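Local coordinates for enolase from the environmental genome shotgun sequencing of the Sargasso Sea (PDB 2QGY), which is of unknown function but, as a magnesium-binding member of the enolase superfamily, probably catalyses abstraction of a proton next to a substrate carboxylate, at residues I108-W113 against G280-I285; P123-L128 against M314-S319. One frame throughout, in Å; residues are numbered along the deposited sequence.

Interaction 1. Residues I108-W113 against G280-I285; sequences IEIALW and GGLIDI
Glu109 sets its carboxylate against the start of helix 282-294, just past the N-cap residue Gly281. Its CG lies anti to the backbone N (chi1 -161°), and the extended chain carries OE2 to the first turn. There Glu109 OE2 takes the N-H of Ile283 N on its syn lone pair at 2.9 Å, in a nearly straight bond. The N-H of Leu282 adds a weak, bent bond to the same oxygen. OE1 turns to two waters. One water bridges to Gly280 O and the other is bound by Asp284 N. Gly281 CA packs 3.6 Å from Glu109 OE1, so the backbone comes close to the carboxylate. The N-H groups at the helix start would be expected to favour the charged carboxylate.

Ile110 comes next, with CG1 4.0 Å from Leu282 CG; the two side chains cross at about a right angle. One turn on from Glu109, Trp113 gives its indole N-H to the same carboxylate. Trp113 NE1 to Glu109 OE2 is 2.9 Å. The oxygen lies in the ring plane, and the N-H reaches it from the anti side, tilted out of the carboxylate plane. Leu282 CD1 sits over one face of the five-membered ring of Trp113, 4.1 Å from its centroid, a CH-pi contact. Ile283 CG1 lies at the ring edge, 4.0 Å from Trp113 CZ2. Beyond the pair, Trp113 also packs on helix 124-128.

This is a buried carboxylate from one helix accepting the first N-H groups of another, at the junction of the N-terminal capping domain and the barrel of the enolase superfamily.

Interaction 2. Residues P123-L128 against M314-S319; sequences PLNSLL and MLHVCS
His316 and Asn125 meet through two different first torsions. In His316, CG lies anti to the carbonyl carbon, and the ring reaches the start of helix 124-128. In Asn125, CG takes the crowded position between the backbone N and the carbonyl carbon (chi1 55°). The Asn125 amide and His316 ring planes are 81° apart.

His316 ND1 accepts the backbone N-H of Asn125 N at 3.1 Å. The donor is tilted out of the ring plane, and the bond is bent. Leu124 covers one face of the ring. Leu124 CB stands 3.6 Å above the His316 ring plane, offset toward the rim, in a CH-pi contact. Pro123 CB approaches obliquely, 3.8 Å from His316 CE1. Thus three consecutive residues of 123-128 touch one imidazole.

The Asn125 amide serves a second partner. Asn125 ND2 donates to Ser319 OG at 2.9 Å, with the hydroxyl oxygen in the amide plane. Ser319 OG donates in turn to His316 O, one turn back in its own helix, also at 2.9 Å. The hydroxyl therefore accepts from one helix and donates to the other, and the relay satisfies the proton of a buried serine. Further along, Leu128 CD1 lies 4.2 Å from Val317 CG2 and closes the interface with apolar packing. Strand 351-354 adds cover through Ile354, which touches Asn125, His316 and Ser319.

The axes of 124-128 and 314-319 come within 8.5 Å at 34°, with their N-to-C directions broadly alike. Such helix-to-helix packing joins the end of the N-terminal domain's helical part to an outer helix of the enolase-superfamily barrel domain.

From the N terminus, the chain first builds three strands of the antiparallel sheet, whose fourth, 373-379, comes last, then the N-terminal-domain helices. Helix 99-120 and then helix 124-128 supply the first segments of interactions 1 and 2. The barrel strands and helices follow. Interaction 1 closes a loop of 166 residues when the chain reaches helix 282-294. Interaction 2 closes one of 185 residues at helix 309-320. The segments alternate, so the two loops cross. The contact centres lie about 12 Å apart and the packing is continuous: Leu124 touches both Trp113 and Leu282, while Val317 packs on Ile285. Together they tie two successive N-terminal-domain helices to two successive barrel helices.

Interaction 1. Residues I108-W113 against G280-I285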
ATOM      1  N   ILE A 108      -2.123  14.214   7.554  1.00 13.79           N
ATOM      2  CA  ILE A 108      -1.217  15.055   8.345  1.00 14.64           C
ATOM      3  C   ILE A 108      -0.710  16.178   7.432  1.00 15.10           C
ATOM      4  O   ILE A 108      -0.759  17.351   7.811  1.00 16.35           O
ATOM      5  CB  ILE A 108      -0.037  14.277   8.926  1.00 13.91           C
ATOM      6  CG1 ILE A 108      -0.508  13.252   9.964  1.00 15.03           C
ATOM      7  CG2 ILE A 108       0.972  15.265   9.580  1.00 17.07           C
ATOM      8  CD1 ILE A 108       0.593  12.196  10.336  1.00 15.72           C
ATOM      9  N   GLU A 109      -0.290  15.843   6.203  1.00 14.84           N
ATOM     10  CA  GLU A 109       0.257  16.908   5.355  1.00 15.13           C
ATOM     11  C   GLU A 109      -0.784  17.966   5.052  1.00 15.46           C
ATOM     12  O   GLU A 109      -0.470  19.168   5.028  1.00 15.81           O
ATOM     13  CB  GLU A 109       0.882  16.381   4.059  1.00 14.91           C
ATOM     14  CG  GLU A 109       1.835  17.401   3.424  1.00 18.22           C
ATOM     15  CD  GLU A 109       2.219  17.037   2.005  1.00 19.08           C
ATOM     16  OE1 GLU A 109       2.942  16.030   1.792  1.00 18.46           O
ATOM     17  OE2 GLU A 109       1.793  17.791   1.119  1.00 16.89           O
ATOM     18  N   ILE A 110      -2.016  17.547   4.821  1.00 14.17           N
ATOM     19  CA  ILE A 110      -3.097  18.482   4.516  1.00 14.74           C
ATOM     20  C   ILE A 110      -3.299  19.411   5.716  1.00 14.84           C
ATOM     21  O   ILE A 110      -3.488  20.621   5.545  1.00 15.78           O
ATOM     22  CB  ILE A 110      -4.405  17.727   4.166  1.00 15.10           C
ATOM     23  CG1 ILE A 110      -4.275  17.104   2.751  1.00 13.86           C
ATOM     24  CG2 ILE A 110      -5.635  18.696   4.196  1.00 15.76           C
ATOM     25  CD1 ILE A 110      -5.369  16.090   2.410  1.00 15.56           C
ATOM     26  N   ALA A 111      -3.259  18.861   6.923  1.00 15.07           N
ATOM     27  CA  ALA A 111      -3.383  19.723   8.136  1.00 15.74           C
ATOM     28  C   ALA A 111      -2.243  20.747   8.273  1.00 17.42           C
ATOM     29  O   ALA A 111      -2.467  21.880   8.740  1.00 17.60           O
ATOM     30  CB  ALA A 111      -3.487  18.896   9.392  1.00 15.34           C
ATOM     31  N   LEU A 112      -1.028  20.333   7.910  1.00 17.24           N
ATOM     32  CA  LEU A 112       0.124  21.243   7.953  1.00 17.85           C
ATOM     33  C   LEU A 112      -0.020  22.370   6.912  1.00 18.60           C
ATOM     34  O   LEU A 112       0.384  23.522   7.154  1.00 18.94           O
ATOM     35  CB  LEU A 112       1.440  20.475   7.802  1.00 17.94           C
ATOM     36  CG  LEU A 112       1.812  19.415   8.859  1.00 19.46           C
ATOM     37  CD1 LEU A 112       3.161  18.819   8.597  1.00 20.13           C
ATOM     38  CD2 LEU A 112       1.733  19.932  10.341  1.00 20.43           C
ATOM     39  N   TRP A 113      -0.619  22.054   5.764  1.00 18.38           N
ATOM     40  CA  TRP A 113      -0.928  23.072   4.760  1.00 18.85           C
ATOM     41  C   TRP A 113      -1.954  24.074   5.276  1.00 18.89           C
ATOM     42  O   TRP A 113      -1.833  25.277   4.991  1.00 19.43           O
ATOM     43  CB  TRP A 113      -1.440  22.465   3.450  1.00 19.30           C
ATOM     44  CG  TRP A 113      -0.336  21.968   2.549  1.00 19.99           C
ATOM     45  CD1 TRP A 113       0.031  20.669   2.352  1.00 20.18           C
ATOM     46  CD2 TRP A 113       0.550  22.761   1.730  1.00 20.53           C
ATOM     47  NE1 TRP A 113       1.080  20.594   1.452  1.00 21.32           N
ATOM     48  CE2 TRP A 113       1.419  21.859   1.060  1.00 21.69           C
ATOM     49  CE3 TRP A 113       0.685  24.134   1.490  1.00 19.49           C
ATOM     50  CZ2 TRP A 113       2.417  22.289   0.185  1.00 21.30           C
ATOM     51  CZ3 TRP A 113       1.686  24.560   0.616  1.00 20.76           C
ATOM     52  CH2 TRP A 113       2.532  23.641  -0.028  1.00 21.40           C
ATOM     53  N   GLY A 280      -0.799  10.662  -0.753  1.00 16.50           N
ATOM     54  CA  GLY A 280       0.347  10.775   0.169  1.00 16.40           C
ATOM     55  C   GLY A 280       0.427  12.173   0.751  1.00 17.38           C
ATOM     56  O   GLY A 280       0.884  12.369   1.901  1.00 17.72           O
ATOM     57  N   GLY A 281      -0.034  13.153  -0.037  1.00 17.56           N
ATOM     58  CA  GLY A 281      -0.054  14.557   0.404  1.00 18.28           C
ATOM     59  C   GLY A 281      -0.226  15.484  -0.782  1.00 18.82           C
ATOM     60  O   GLY A 281      -0.339  15.019  -1.939  1.00 18.98           O
ATOM     61  N   LEU A 282      -0.206  16.796  -0.514  1.00 18.09           N
ATOM     62  CA  LEU A 282      -0.407  17.790  -1.569  1.00 18.37           C
ATOM     63  C   LEU A 282       0.834  18.044  -2.424  1.00 18.85           C
ATOM     64  O   LEU A 282       0.711  18.323  -3.627  1.00 19.64           O
ATOM     65  CB  LEU A 282      -0.950  19.092  -0.982  1.00 18.52           C
ATOM     66  CG  LEU A 282      -2.277  18.864  -0.246  1.00 17.49           C
ATOM     67  CD1 LEU A 282      -2.870  20.242   0.001  1.00 19.03           C
ATOM     68  CD2 LEU A 282      -3.266  18.003  -1.092  1.00 17.55           C
ATOM     69  N   ILE A 283       2.004  17.930  -1.804  1.00 18.42           N
ATOM     70  CA  ILE A 283       3.273  18.114  -2.504  1.00 18.47           C
ATOM     71  C   ILE A 283       3.266  17.112  -3.663  1.00 18.53           C
ATOM     72  O   ILE A 283       3.597  17.455  -4.783  1.00 17.76           O
ATOM     73  CB  ILE A 283       4.469  17.852  -1.554  1.00 19.32           C
ATOM     74  CG1 ILE A 283       4.665  19.029  -0.560  1.00 19.02           C
ATOM     75  CG2 ILE A 283       5.744  17.567  -2.345  1.00 19.16           C
ATOM     76  CD1 ILE A 283       5.875  18.858   0.372  1.00 19.68           C
ATOM     77  N   ASP A 284       2.889  15.861  -3.375  1.00 18.51           N
ATOM     78  CA  ASP A 284       2.947  14.827  -4.401  1.00 18.90           C
ATOM     79  C   ASP A 284       1.895  14.961  -5.487  1.00 18.60           C
ATOM     80  O   ASP A 284       2.160  14.660  -6.641  1.00 18.44           O
ATOM     81  CB  ASP A 284       2.940  13.423  -3.771  1.00 18.87           C
ATOM     82  CG  ASP A 284       4.362  12.963  -3.385  1.00 21.22           C
ATOM     83  OD1 ASP A 284       5.329  13.708  -3.689  1.00 22.03           O
ATOM     84  OD2 ASP A 284       4.506  11.891  -2.760  1.00 23.52           O
ATOM     85  N   ILE A 285       0.701  15.407  -5.123  1.00 18.46           N
ATOM     86  CA  ILE A 285      -0.331  15.660  -6.114  1.00 18.36           C
ATOM     87  C   ILE A 285       0.093  16.795  -7.053  1.00 18.64           C
ATOM     88  O   ILE A 285      -0.031  16.707  -8.278  1.00 18.77           O
ATOM     89  CB  ILE A 285      -1.664  16.013  -5.418  1.00 18.04           C
ATOM     90  CG1 ILE A 285      -2.255  14.738  -4.820  1.00 21.71           C
ATOM     91  CG2 ILE A 285      -2.664  16.691  -6.377  1.00 20.13           C
ATOM     92  CD1 ILE A 285      -3.587  14.907  -4.196  1.00 26.53           C
TER
HETATM   93  O   HOH W   1       3.208  13.616   2.934  1.00 23.87           O
HETATM   94  O   HOH W   2       2.911  14.811  -0.640  1.00 24.91           O

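Interaction 2. Residues P123-L128 against M314-S319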
ATOM      1  N   PRO A 123      -5.550  31.984   1.849  1.00 23.66           N
ATOM      2  CA  PRO A 123      -6.145  30.701   1.456  1.00 23.48           C
ATOM      3  C   PRO A 123      -5.097  29.788   0.828  1.00 22.66           C
ATOM      4  O   PRO A 123      -4.114  30.264   0.261  1.00 21.89           O
ATOM      5  CB  PRO A 123      -7.223  31.080   0.446  1.00 23.35           C
ATOM      6  CG  PRO A 123      -6.984  32.510   0.082  1.00 24.35           C
ATOM      7  CD  PRO A 123      -6.138  33.132   1.133  1.00 23.62           C
ATOM      8  N   LEU A 124      -5.314  28.479   0.933  1.00 21.84           N
ATOM      9  CA  LEU A 124      -4.305  27.518   0.484  1.00 22.56           C
ATOM     10  C   LEU A 124      -3.917  27.727  -0.991  1.00 22.13           C
ATOM     11  O   LEU A 124      -2.724  27.652  -1.360  1.00 21.99           O
ATOM     12  CB  LEU A 124      -4.815  26.096   0.717  1.00 21.52           C
ATOM     13  CG  LEU A 124      -3.946  24.979   0.152  1.00 22.72           C
ATOM     14  CD1 LEU A 124      -2.494  25.085   0.657  1.00 22.18           C
ATOM     15  CD2 LEU A 124      -4.572  23.651   0.533  1.00 21.62           C
ATOM     16  N   ASN A 125      -4.895  28.010  -1.840  1.00 22.99           N
ATOM     17  CA  ASN A 125      -4.582  28.139  -3.265  1.00 24.21           C
ATOM     18  C   ASN A 125      -3.573  29.269  -3.518  1.00 24.96           C
ATOM     19  O   ASN A 125      -2.720  29.152  -4.397  1.00 25.46           O
ATOM     20  CB  ASN A 125      -5.817  28.176  -4.187  1.00 24.12           C
ATOM     21  CG  ASN A 125      -6.846  29.271  -3.829  1.00 24.83           C
ATOM     22  OD1 ASN A 125      -6.643  30.062  -2.930  1.00 24.38           O
ATOM     23  ND2 ASN A 125      -7.958  29.312  -4.588  1.00 22.48           N
ATOM     24  N   SER A 126      -3.641  30.317  -2.706  1.00 25.84           N
ATOM     25  CA  SER A 126      -2.690  31.440  -2.772  1.00 26.44           C
ATOM     26  C   SER A 126      -1.275  31.078  -2.328  1.00 27.09           C
ATOM     27  O   SER A 126      -0.299  31.739  -2.734  1.00 27.37           O
ATOM     28  CB  SER A 126      -3.219  32.641  -1.980  1.00 26.33           C
ATOM     29  OG  SER A 126      -4.294  33.257  -2.676  1.00 27.43           O
ATOM     30  N   LEU A 127      -1.147  30.031  -1.502  1.00 26.11           N
ATOM     31  CA  LEU A 127       0.145  29.444  -1.183  1.00 26.64           C
ATOM     32  C   LEU A 127       0.672  28.580  -2.313  1.00 27.08           C
ATOM     33  O   LEU A 127       1.873  28.339  -2.420  1.00 27.49           O
ATOM     34  CB  LEU A 127       0.045  28.557   0.062  1.00 26.91           C
ATOM     35  CG  LEU A 127      -0.184  29.154   1.448  1.00 27.43           C
ATOM     36  CD1 LEU A 127       0.234  28.088   2.488  1.00 28.87           C
ATOM     37  CD2 LEU A 127       0.567  30.444   1.714  1.00 29.97           C
ATOM     38  N   LEU A 128      -0.233  28.086  -3.139  1.00 27.67           N
ATOM     39  CA  LEU A 128       0.139  27.126  -4.162  1.00 29.41           C
ATOM     40  C   LEU A 128       0.536  27.788  -5.474  1.00 30.37           C
ATOM     41  O   LEU A 128       1.450  27.322  -6.156  1.00 31.41           O
ATOM     42  CB  LEU A 128      -0.988  26.101  -4.377  1.00 28.54           C
ATOM     43  CG  LEU A 128      -1.433  25.243  -3.180  1.00 28.44           C
ATOM     44  CD1 LEU A 128      -2.392  24.151  -3.638  1.00 28.34           C
ATOM     45  CD2 LEU A 128      -0.248  24.608  -2.456  1.00 29.36           C
ATOM     46  N   MET A 314      -9.151  19.572  -2.223  1.00 14.55           N
ATOM     47  CA  MET A 314      -9.251  19.261  -3.647  1.00 13.44           C
ATOM     48  C   MET A 314      -9.487  20.550  -4.442  1.00 15.02           C
ATOM     49  O   MET A 314      -8.827  20.807  -5.451  1.00 16.52           O
ATOM     50  CB  MET A 314     -10.403  18.265  -3.894  1.00 16.18           C
ATOM     51  CG  MET A 314     -10.679  17.904  -5.406  1.00 14.58           C
ATOM     52  SD  MET A 314     -12.101  16.881  -5.711  1.00  7.37           S
ATOM     53  CE  MET A 314     -13.437  17.901  -5.071  1.00 17.81           C
ATOM     54  N   LEU A 315     -10.461  21.336  -4.014  1.00 14.93           N
ATOM     55  CA  LEU A 315     -10.789  22.571  -4.730  1.00 16.49           C
ATOM     56  C   LEU A 315      -9.611  23.528  -4.762  1.00 18.26           C
ATOM     57  O   LEU A 315      -9.294  24.118  -5.823  1.00 18.85           O
ATOM     58  CB  LEU A 315     -12.047  23.237  -4.140  1.00 17.06           C
ATOM     59  CG  LEU A 315     -13.327  22.405  -4.170  1.00 17.19           C
ATOM     60  CD1 LEU A 315     -14.468  23.201  -3.559  1.00 20.32           C
ATOM     61  CD2 LEU A 315     -13.668  21.957  -5.621  1.00 18.67           C
ATOM     62  N   HIS A 316      -8.930  23.678  -3.628  1.00 17.46           N
ATOM     63  CA  HIS A 316      -7.740  24.549  -3.602  1.00 18.52           C
ATOM     64  C   HIS A 316      -6.651  24.035  -4.570  1.00 19.23           C
ATOM     65  O   HIS A 316      -6.052  24.818  -5.322  1.00 20.36           O
ATOM     66  CB  HIS A 316      -7.196  24.680  -2.177  1.00 17.79           C
ATOM     67  CG  HIS A 316      -7.958  25.653  -1.324  1.00 20.81           C
ATOM     68  ND1 HIS A 316      -7.774  27.021  -1.409  1.00 21.75           N
ATOM     69  CD2 HIS A 316      -8.898  25.457  -0.368  1.00 20.59           C
ATOM     70  CE1 HIS A 316      -8.564  27.619  -0.532  1.00 22.82           C
ATOM     71  NE2 HIS A 316      -9.274  26.696   0.093  1.00 21.83           N
ATOM     72  N   VAL A 317      -6.415  22.724  -4.598  1.00 18.19           N
ATOM     73  CA  VAL A 317      -5.423  22.180  -5.516  1.00 18.25           C
ATOM     74  C   VAL A 317      -5.855  22.425  -6.958  1.00 18.10           C
ATOM     75  O   VAL A 317      -5.065  22.940  -7.759  1.00 18.98           O
ATOM     76  CB  VAL A 317      -5.151  20.668  -5.293  1.00 18.25           C
ATOM     77  CG1 VAL A 317      -4.329  20.040  -6.481  1.00 17.72           C
ATOM     78  CG2 VAL A 317      -4.378  20.506  -4.044  1.00 18.67           C
ATOM     79  N   CYS A 318      -7.107  22.086  -7.274  1.00 18.63           N
ATOM     80  CA  CYS A 318      -7.612  22.220  -8.648  1.00 19.97           C
ATOM     81  C   CYS A 318      -7.549  23.652  -9.164  1.00 21.02           C
ATOM     82  O   CYS A 318      -7.275  23.873 -10.348  1.00 21.21           O
ATOM     83  CB  CYS A 318      -9.044  21.701  -8.790  1.00 20.07           C
ATOM     84  SG  CYS A 318      -9.130  19.901  -8.690  1.00 19.94           S
ATOM     85  N   SER A 319      -7.803  24.609  -8.271  1.00 22.05           N
ATOM     86  CA  SER A 319      -7.756  26.031  -8.629  1.00 23.39           C
ATOM     87  C   SER A 319      -6.344  26.544  -8.909  1.00 23.67           C
ATOM     88  O   SER A 319      -6.185  27.609  -9.532  1.00 24.14           O
ATOM     89  CB  SER A 319      -8.436  26.886  -7.556  1.00 23.77           C
ATOM     90  OG  SER A 319      -7.599  27.058  -6.435  1.00 24.09           O
TER